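Local coordinates for protein Cow rumen GH26 endo-mannanase (PDB 6UEH) that probably hydrolyses internal beta-1,4-mannosidic linkages of mannans such as galactomannan, as a family 26 endo-mannanase carrying an accessory carbohydrate-binding-type domain, at residues A[358-363]-A[445-450]; A[409-414]-A[422-427]. All coordinates share one frame; numbering follows the deposited sequence.

How the contacts relate
Both contacts lie in the glycoside hydrolase family 26 domain, a TIM barrel, with centres about 8 Å apart. Contact 1 spans the barrel interior from strand 357-362 to the loop after helix 435-441; contact 2 packs helix 408-417 on strand 423-429. Along the chain contact 2 is nested inside contact 1, in the order 358-363, 409-414, 422-427, 445-450. They meet directly: 445-450 runs beside strand 423-429, where L446 N lies 2.7 Å from I424 O and L426 N lies 2.9 Å from Y447 O, both probable hydrogen bonds. On that strand I424 faces the helix of contact 2, while S425 faces the E360-Y447 pair of contact 1.

Contact 1 (A[358-363]-A[445-450]); sequences IWEQNL and WLYFCP
The ring of Y447 meets the carboxylate of E360 at its edge: E360 OE1 lies near the ring plane, beyond the hydroxyl, and the carboxylate plane is turned 62° from that of the ring. Neither face of the tyrosine is used across this contact. Its hydroxyl donates a hydrogen bond to E360 OE1, with 2.8 Å between Y447 OH and E360 OE1, and the acceptor uses its syn lone pair, the one turned to E360 OE2. That second oxygen, E360 OE2, stays 3.4 Å from Y447 OH. The side chains approach head-on and bridge 12.3 Å between E360 CA and Y447 CA. E360 manages its half by stretching out fully, with CG anti to the backbone N (chi1 -180°) and chi2 at 172°. Both residues are buried, and the bond gives E360 OE1 a partner inside the protein. E360 belongs to strand 357-362 of the parallel barrel sheet; M382 of strand 382-387 touches both side chains. Segment 445-450 links helices 435-441 and 454-457. Its backbone bonds to strand 423-429, and F448 touches I169 and S171 of strand 169-174, placing it between those two strands where the barrel closes.

Contact 2 (A[409-414]-A[422-427]); sequences PIFYTL and KMISLA
I424 points from its strand toward the helix and meets F411 and L414, crossing each at a slant, with a different part of its branched side chain turned to each. F411 and L414 lie about one turn apart on one side of the helix. The F411 ring brings its CE1 to 3.8 Å from I424 CB, and the isoleucine carbon sits obliquely to the ring. With CG anti to the backbone N (chi1 176°), the phenylalanine carries its ring toward the strand even though its CB does not point there. I424 CG2 touches both helix residues, 4.1 Å from F411 CD1 and 4.0 Å from L414 CD1. The other branch reaches farther: I424 CG1 is anti to the carbonyl carbon (chi1 -52°) and chi2 is extended at -175°, which takes the terminal methyl up to the helix backbone. There I424 CD1 lies 3.4 Å from L414 C and 3.6 Å from L414 CB, so the methyl rests against the helix backbone as well as the side chain. No hydrogen bond crosses the contact; all three side chains are buried and apolar. Helix 408-417 and strand 423-429 close a beta-alpha-beta unit begun by strand 382-387, whose Y385 also touches L414. W445, from the loop after helix 435-441, meets the F411 ring edge-to-face and packs on I424, and Y165 also touches F411.

Contact 1 (A[358-363]-A[445-450])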
ATOM      1  N   ILE A 358      14.135   9.623   2.802  1.00 16.61           N
ATOM      2  CA  ILE A 358      13.704   8.239   2.669  1.00 15.96           C
ATOM      3  C   ILE A 358      12.610   8.202   1.610  1.00 15.41           C
ATOM      4  O   ILE A 358      11.489   8.649   1.849  1.00 15.32           O
ATOM      5  CB  ILE A 358      13.188   7.661   4.001  1.00 15.77           C
ATOM      6  CG1 ILE A 358      14.290   7.720   5.063  1.00 15.13           C
ATOM      7  CG2 ILE A 358      12.702   6.231   3.811  1.00 15.13           C
ATOM      8  CD1 ILE A 358      13.886   7.140   6.399  1.00 16.26           C
ATOM      9  N   TRP A 359      12.948   7.686   0.434  1.00 15.10           N
ATOM     10  CA  TRP A 359      12.059   7.774  -0.718  1.00 15.17           C
ATOM     11  C   TRP A 359      10.928   6.751  -0.654  1.00 15.26           C
ATOM     12  O   TRP A 359      11.153   5.548  -0.803  1.00 15.47           O
ATOM     13  CB  TRP A 359      12.859   7.599  -2.011  1.00 15.47           C
ATOM     14  CG  TRP A 359      13.857   8.694  -2.245  1.00 15.36           C
ATOM     15  CD1 TRP A 359      15.094   8.818  -1.677  1.00 15.86           C
ATOM     16  CD2 TRP A 359      13.699   9.823  -3.112  1.00 15.04           C
ATOM     17  NE1 TRP A 359      15.715   9.955  -2.138  1.00 15.53           N
ATOM     18  CE2 TRP A 359      14.879  10.589  -3.020  1.00 15.21           C
ATOM     19  CE3 TRP A 359      12.675  10.259  -3.958  1.00 13.91           C
ATOM     20  CZ2 TRP A 359      15.062  11.767  -3.741  1.00 15.04           C
ATOM     21  CZ3 TRP A 359      12.858  11.429  -4.672  1.00 12.68           C
ATOM     22  CH2 TRP A 359      14.042  12.168  -4.559  1.00 14.68           C
ATOM     23  N   GLU A 360       9.711   7.239  -0.435  1.00 14.93           N
ATOM     24  CA  GLU A 360       8.537   6.375  -0.396  1.00 14.59           C
ATOM     25  C   GLU A 360       7.704   6.541  -1.658  1.00 15.65           C
ATOM     26  O   GLU A 360       7.257   7.644  -1.982  1.00 14.25           O
ATOM     27  CB  GLU A 360       7.675   6.667   0.835  1.00 15.22           C
ATOM     28  CG  GLU A 360       6.438   5.783   0.932  1.00 15.67           C
ATOM     29  CD  GLU A 360       5.704   5.937   2.249  1.00 16.57           C
ATOM     30  OE1 GLU A 360       5.754   7.036   2.839  1.00 17.02           O
ATOM     31  OE2 GLU A 360       5.079   4.954   2.698  1.00 16.17           O
ATOM     32  N   GLN A 361       7.500   5.440  -2.370  1.00 16.11           N
ATOM     33  CA  GLN A 361       6.702   5.464  -3.585  1.00 16.45           C
ATOM     34  C   GLN A 361       5.400   4.701  -3.385  1.00 16.62           C
ATOM     35  O   GLN A 361       5.398   3.581  -2.869  1.00 16.07           O
ATOM     36  CB  GLN A 361       7.488   4.873  -4.757  1.00 17.81           C
ATOM     37  CG  GLN A 361       6.744   4.925  -6.082  1.00 18.72           C
ATOM     38  CD  GLN A 361       7.595   4.461  -7.245  1.00 19.52           C
ATOM     39  OE1 GLN A 361       8.103   3.337  -7.251  1.00 19.49           O
ATOM     40  NE2 GLN A 361       7.765   5.330  -8.235  1.00 19.34           N
ATOM     41  N   ASN A 362       4.292   5.317  -3.785  1.00 15.98           N
ATOM     42  CA  ASN A 362       3.005   4.644  -3.747  1.00 17.15           C
ATOM     43  C   ASN A 362       2.923   3.554  -4.807  1.00 16.54           C
ATOM     44  O   ASN A 362       3.458   3.696  -5.905  1.00 17.01           O
ATOM     45  CB  ASN A 362       1.858   5.642  -3.945  1.00 17.89           C
ATOM     46  CG  ASN A 362       1.386   6.264  -2.640  1.00 19.35           C
ATOM     47  OD1 ASN A 362       1.454   7.478  -2.462  1.00 20.43           O
ATOM     48  ND2 ASN A 362       0.890   5.436  -1.733  1.00 20.28           N
ATOM     49  N   LEU A 363       2.270   2.457  -4.459  1.00 15.51           N
ATOM     50  CA  LEU A 363       1.884   1.455  -5.436  1.00 16.11           C
ATOM     51  C   LEU A 363       0.445   1.067  -5.154  1.00 17.41           C
ATOM     52  O   LEU A 363      -0.032   1.213  -4.027  1.00 16.31           O
ATOM     53  CB  LEU A 363       2.800   0.227  -5.379  1.00 15.92           C
ATOM     54  CG  LEU A 363       4.228   0.367  -5.915  1.00 15.19           C
ATOM     55  CD1 LEU A 363       5.025  -0.900  -5.649  1.00 16.70           C
ATOM     56  CD2 LEU A 363       4.220   0.685  -7.398  1.00 18.43           C
ATOM     57  N   TRP A 445       1.530  -3.607   8.002  1.00 16.53           N
ATOM     58  CA  TRP A 445       1.702  -2.218   7.573  1.00 16.16           C
ATOM     59  C   TRP A 445       2.613  -1.479   8.547  1.00 15.74           C
ATOM     60  O   TRP A 445       2.380  -1.512   9.756  1.00 16.90           O
ATOM     61  CB  TRP A 445       0.358  -1.488   7.488  1.00 15.94           C
ATOM     62  CG  TRP A 445      -0.681  -2.132   6.616  1.00 15.64           C
ATOM     63  CD1 TRP A 445      -1.738  -2.891   7.028  1.00 15.74           C
ATOM     64  CD2 TRP A 445      -0.781  -2.049   5.188  1.00 15.16           C
ATOM     65  NE1 TRP A 445      -2.484  -3.293   5.944  1.00 15.41           N
ATOM     66  CE2 TRP A 445      -1.917  -2.788   4.803  1.00 15.31           C
ATOM     67  CE3 TRP A 445      -0.016  -1.425   4.197  1.00 14.21           C
ATOM     68  CZ2 TRP A 445      -2.307  -2.923   3.471  1.00 14.56           C
ATOM     69  CZ3 TRP A 445      -0.405  -1.556   2.875  1.00 15.23           C
ATOM     70  CH2 TRP A 445      -1.539  -2.301   2.524  1.00 15.60           C
ATOM     71  N   LEU A 446       3.647  -0.827   8.025  1.00 15.54           N
ATOM     72  CA  LEU A 446       4.637  -0.151   8.866  1.00 15.86           C
ATOM     73  C   LEU A 446       4.030   0.979   9.690  1.00 15.05           C
ATOM     74  O   LEU A 446       4.338   1.127  10.874  1.00 15.87           O
ATOM     75  CB  LEU A 446       5.781   0.401   8.012  1.00 15.29           C
ATOM     76  CG  LEU A 446       6.796   1.282   8.745  1.00 16.60           C
ATOM     77  CD1 LEU A 446       7.475   0.510   9.876  1.00 16.29           C
ATOM     78  CD2 LEU A 446       7.826   1.839   7.773  1.00 16.31           C
ATOM     79  N   TYR A 447       3.188   1.790   9.057  1.00 14.60           N
ATOM     80  CA  TYR A 447       2.490   2.854   9.771  1.00 14.53           C
ATOM     81  C   TYR A 447       1.139   3.162   9.130  1.00 15.84           C
ATOM     82  O   TYR A 447       0.837   2.675   8.039  1.00 13.96           O
ATOM     83  CB  TYR A 447       3.362   4.119   9.852  1.00 14.69           C
ATOM     84  CG  TYR A 447       3.564   4.916   8.567  1.00 14.48           C
ATOM     85  CD1 TYR A 447       2.668   5.911   8.189  1.00 15.34           C
ATOM     86  CD2 TYR A 447       4.683   4.712   7.769  1.00 16.13           C
ATOM     87  CE1 TYR A 447       2.861   6.656   7.033  1.00 16.09           C
ATOM     88  CE2 TYR A 447       4.887   5.455   6.611  1.00 16.46           C
ATOM     89  CZ  TYR A 447       3.973   6.424   6.247  1.00 17.52           C
ATOM     90  OH  TYR A 447       4.173   7.166   5.099  1.00 18.00           O
ATOM     91  N   PHE A 448       0.318   3.941   9.830  1.00 14.20           N
ATOM     92  CA  PHE A 448      -0.935   4.432   9.264  1.00 15.50           C
ATOM     93  C   PHE A 448      -0.964   5.952   9.338  1.00 15.77           C
ATOM     94  O   PHE A 448      -0.209   6.553  10.100  1.00 14.40           O
ATOM     95  CB  PHE A 448      -2.158   3.829   9.975  1.00 15.75           C
ATOM     96  CG  PHE A 448      -2.251   4.147  11.452  1.00 16.37           C
ATOM     97  CD1 PHE A 448      -2.690   5.388  11.892  1.00 16.86           C
ATOM     98  CD2 PHE A 448      -1.951   3.180  12.400  1.00 16.81           C
ATOM     99  CE1 PHE A 448      -2.789   5.671  13.246  1.00 17.47           C
ATOM    100  CE2 PHE A 448      -2.054   3.452  13.753  1.00 16.38           C
ATOM    101  CZ  PHE A 448      -2.475   4.698  14.176  1.00 17.11           C
ATOM    102  N   CYS A 449      -1.841   6.566   8.551  1.00 14.49           N
ATOM    103  CA  CYS A 449      -1.898   8.019   8.486  1.00 15.84           C
ATOM    104  C   CYS A 449      -3.195   8.506   7.851  1.00 15.64           C
ATOM    105  O   CYS A 449      -3.297   8.586   6.628  1.00 15.35           O
ATOM    106  CB  CYS A 449      -0.699   8.560   7.702  1.00 16.44           C
ATOM    107  SG  CYS A 449      -0.547  10.361   7.706  1.00 16.56           S
ATOM    108  N   PRO A 450      -4.194   8.829   8.684  1.00 15.53           N
ATOM    109  CA  PRO A 450      -5.415   9.446   8.162  1.00 15.99           C
ATOM    110  C   PRO A 450      -5.110  10.802   7.533  1.00 16.99           C
ATOM    111  O   PRO A 450      -4.175  11.479   7.963  1.00 16.76           O
ATOM    112  CB  PRO A 450      -6.295   9.608   9.408  1.00 16.86           C
ATOM    113  CG  PRO A 450      -5.739   8.636  10.405  1.00 17.09           C
ATOM    114  CD  PRO A 450      -4.268   8.590  10.134  1.00 16.56           C
TER

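Contact 2 (A[409-414]-A[422-427])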
ATOM      1  N   PRO A 409      -4.787  -8.958   2.017  1.00 18.95           N
ATOM      2  CA  PRO A 409      -4.365  -9.323   0.655  1.00 19.87           C
ATOM      3  C   PRO A 409      -3.607  -8.216  -0.083  1.00 19.70           C
ATOM      4  O   PRO A 409      -2.678  -8.518  -0.834  1.00 17.57           O
ATOM      5  CB  PRO A 409      -5.692  -9.622  -0.051  1.00 20.23           C
ATOM      6  CG  PRO A 409      -6.589 -10.074   1.035  1.00 20.19           C
ATOM      7  CD  PRO A 409      -6.222  -9.240   2.226  1.00 20.04           C
ATOM      8  N   ILE A 410      -3.999  -6.959   0.119  1.00 18.72           N
ATOM      9  CA  ILE A 410      -3.298  -5.841  -0.507  1.00 18.17           C
ATOM     10  C   ILE A 410      -1.869  -5.750   0.018  1.00 18.10           C
ATOM     11  O   ILE A 410      -0.927  -5.538  -0.749  1.00 18.49           O
ATOM     12  CB  ILE A 410      -4.019  -4.498  -0.263  1.00 18.55           C
ATOM     13  CG1 ILE A 410      -5.402  -4.508  -0.918  1.00 19.87           C
ATOM     14  CG2 ILE A 410      -3.188  -3.333  -0.795  1.00 17.48           C
ATOM     15  CD1 ILE A 410      -6.159  -3.197  -0.773  1.00 19.63           C
ATOM     16  N   PHE A 411      -1.713  -5.926   1.325  1.00 17.17           N
ATOM     17  CA  PHE A 411      -0.390  -5.872   1.933  1.00 15.84           C
ATOM     18  C   PHE A 411       0.547  -6.907   1.313  1.00 17.24           C
ATOM     19  O   PHE A 411       1.666  -6.584   0.918  1.00 17.36           O
ATOM     20  CB  PHE A 411      -0.472  -6.082   3.445  1.00 15.83           C
ATOM     21  CG  PHE A 411       0.870  -6.135   4.115  1.00 15.98           C
ATOM     22  CD1 PHE A 411       1.563  -4.968   4.398  1.00 15.80           C
ATOM     23  CD2 PHE A 411       1.447  -7.351   4.449  1.00 21.37           C
ATOM     24  CE1 PHE A 411       2.805  -5.015   5.005  1.00 16.21           C
ATOM     25  CE2 PHE A 411       2.688  -7.404   5.058  1.00 20.99           C
ATOM     26  CZ  PHE A 411       3.366  -6.234   5.337  1.00 16.53           C
ATOM     27  N   TYR A 412       0.089  -8.149   1.213  1.00 18.67           N
ATOM     28  CA  TYR A 412       0.963  -9.214   0.734  1.00 20.14           C
ATOM     29  C   TYR A 412       1.135  -9.201  -0.784  1.00 20.09           C
ATOM     30  O   TYR A 412       2.134  -9.703  -1.299  1.00 20.83           O
ATOM     31  CB  TYR A 412       0.453 -10.571   1.221  1.00 21.47           C
ATOM     32  CG  TYR A 412       0.800 -10.790   2.673  1.00 21.90           C
ATOM     33  CD1 TYR A 412       2.095 -11.117   3.048  1.00 23.24           C
ATOM     34  CD2 TYR A 412      -0.150 -10.627   3.672  1.00 20.79           C
ATOM     35  CE1 TYR A 412       2.434 -11.297   4.374  1.00 23.96           C
ATOM     36  CE2 TYR A 412       0.180 -10.808   5.004  1.00 21.76           C
ATOM     37  CZ  TYR A 412       1.475 -11.144   5.348  1.00 23.44           C
ATOM     38  OH  TYR A 412       1.816 -11.325   6.668  1.00 24.59           O
ATOM     39  N   THR A 413       0.180  -8.612  -1.496  1.00 18.99           N
ATOM     40  CA  THR A 413       0.346  -8.395  -2.930  1.00 19.75           C
ATOM     41  C   THR A 413       1.490  -7.407  -3.168  1.00 19.16           C
ATOM     42  O   THR A 413       2.373  -7.646  -3.998  1.00 18.74           O
ATOM     43  CB  THR A 413      -0.946  -7.864  -3.582  1.00 20.73           C
ATOM     44  OG1 THR A 413      -1.969  -8.861  -3.493  1.00 21.84           O
ATOM     45  CG2 THR A 413      -0.712  -7.520  -5.049  1.00 20.47           C
ATOM     46  N   LEU A 414       1.472  -6.306  -2.423  1.00 17.66           N
ATOM     47  CA  LEU A 414       2.534  -5.309  -2.497  1.00 17.50           C
ATOM     48  C   LEU A 414       3.867  -5.884  -2.026  1.00 18.30           C
ATOM     49  O   LEU A 414       4.915  -5.564  -2.581  1.00 18.65           O
ATOM     50  CB  LEU A 414       2.168  -4.074  -1.668  1.00 16.86           C
ATOM     51  CG  LEU A 414       0.986  -3.253  -2.185  1.00 17.13           C
ATOM     52  CD1 LEU A 414       0.646  -2.118  -1.233  1.00 16.44           C
ATOM     53  CD2 LEU A 414       1.288  -2.713  -3.571  1.00 15.79           C
ATOM     54  N   LYS A 422      11.353  -4.111   0.387  1.00 18.44           N
ATOM     55  CA  LYS A 422      10.989  -2.787   0.878  1.00 17.72           C
ATOM     56  C   LYS A 422       9.883  -2.902   1.923  1.00 24.68           C
ATOM     57  O   LYS A 422       9.007  -3.761   1.819  1.00 17.18           O
ATOM     58  CB  LYS A 422      10.531  -1.881  -0.272  1.00 17.29           C
ATOM     59  CG  LYS A 422      11.473  -1.838  -1.470  1.00 19.10           C
ATOM     60  CD  LYS A 422      12.810  -1.200  -1.130  1.00 19.21           C
ATOM     61  CE  LYS A 422      13.753  -1.248  -2.325  1.00 18.95           C
ATOM     62  NZ  LYS A 422      15.064  -0.599  -2.047  1.00 19.47           N
ATOM     63  N   MET A 423       9.932  -2.041   2.932  1.00 16.95           N
ATOM     64  CA  MET A 423       8.863  -1.973   3.920  1.00 18.68           C
ATOM     65  C   MET A 423       7.612  -1.372   3.293  1.00 18.11           C
ATOM     66  O   MET A 423       7.697  -0.552   2.377  1.00 15.65           O
ATOM     67  CB  MET A 423       9.295  -1.155   5.136  1.00 18.56           C
ATOM     68  CG  MET A 423      10.367  -1.823   5.976  1.00 18.68           C
ATOM     69  SD  MET A 423      10.856  -0.813   7.383  1.00 17.83           S
ATOM     70  CE  MET A 423      11.608   0.586   6.555  1.00 23.80           C
ATOM     71  N   ILE A 424       6.451  -1.788   3.789  1.00 16.77           N
ATOM     72  CA  ILE A 424       5.177  -1.340   3.239  1.00 16.86           C
ATOM     73  C   ILE A 424       4.324  -0.672   4.305  1.00 16.28           C
ATOM     74  O   ILE A 424       4.229  -1.165   5.430  1.00 17.22           O
ATOM     75  CB  ILE A 424       4.402  -2.508   2.633  1.00 19.03           C
ATOM     76  CG1 ILE A 424       5.300  -3.257   1.656  1.00 21.73           C
ATOM     77  CG2 ILE A 424       3.133  -2.022   1.940  1.00 18.50           C
ATOM     78  CD1 ILE A 424       4.597  -4.320   0.954  1.00 23.78           C
ATOM     79  N   SER A 425       3.698   0.442   3.944  1.00 16.46           N
ATOM     80  CA  SER A 425       2.908   1.208   4.900  1.00 18.46           C
ATOM     81  C   SER A 425       1.569   1.681   4.341  1.00 17.25           C
ATOM     82  O   SER A 425       1.326   1.620   3.137  1.00 17.23           O
ATOM     83  CB  SER A 425       3.705   2.418   5.372  1.00 22.91           C
ATOM     84  OG  SER A 425       3.896   3.328   4.303  1.00 26.13           O
ATOM     85  N   LEU A 426       0.706   2.150   5.235  1.00 15.04           N
ATOM     86  CA  LEU A 426      -0.496   2.870   4.840  1.00 14.78           C
ATOM     87  C   LEU A 426      -0.181   4.360   4.859  1.00 14.09           C
ATOM     88  O   LEU A 426      -0.371   5.032   5.873  1.00 14.24           O
ATOM     89  CB  LEU A 426      -1.667   2.547   5.771  1.00 14.39           C
ATOM     90  CG  LEU A 426      -2.225   1.124   5.693  1.00 15.82           C
ATOM     91  CD1 LEU A 426      -3.256   0.886   6.787  1.00 17.80           C
ATOM     92  CD2 LEU A 426      -2.823   0.860   4.317  1.00 14.25           C
ATOM     93  N   ALA A 427       0.329   4.864   3.738  1.00 14.78           N
ATOM     94  CA  ALA A 427       0.781   6.251   3.641  1.00 15.62           C
ATOM     95  C   ALA A 427      -0.370   7.236   3.812  1.00 17.50           C
ATOM     96  O   ALA A 427      -0.179   8.342   4.319  1.00 18.41           O
ATOM     97  CB  ALA A 427       1.483   6.483   2.310  1.00 15.92           C
TER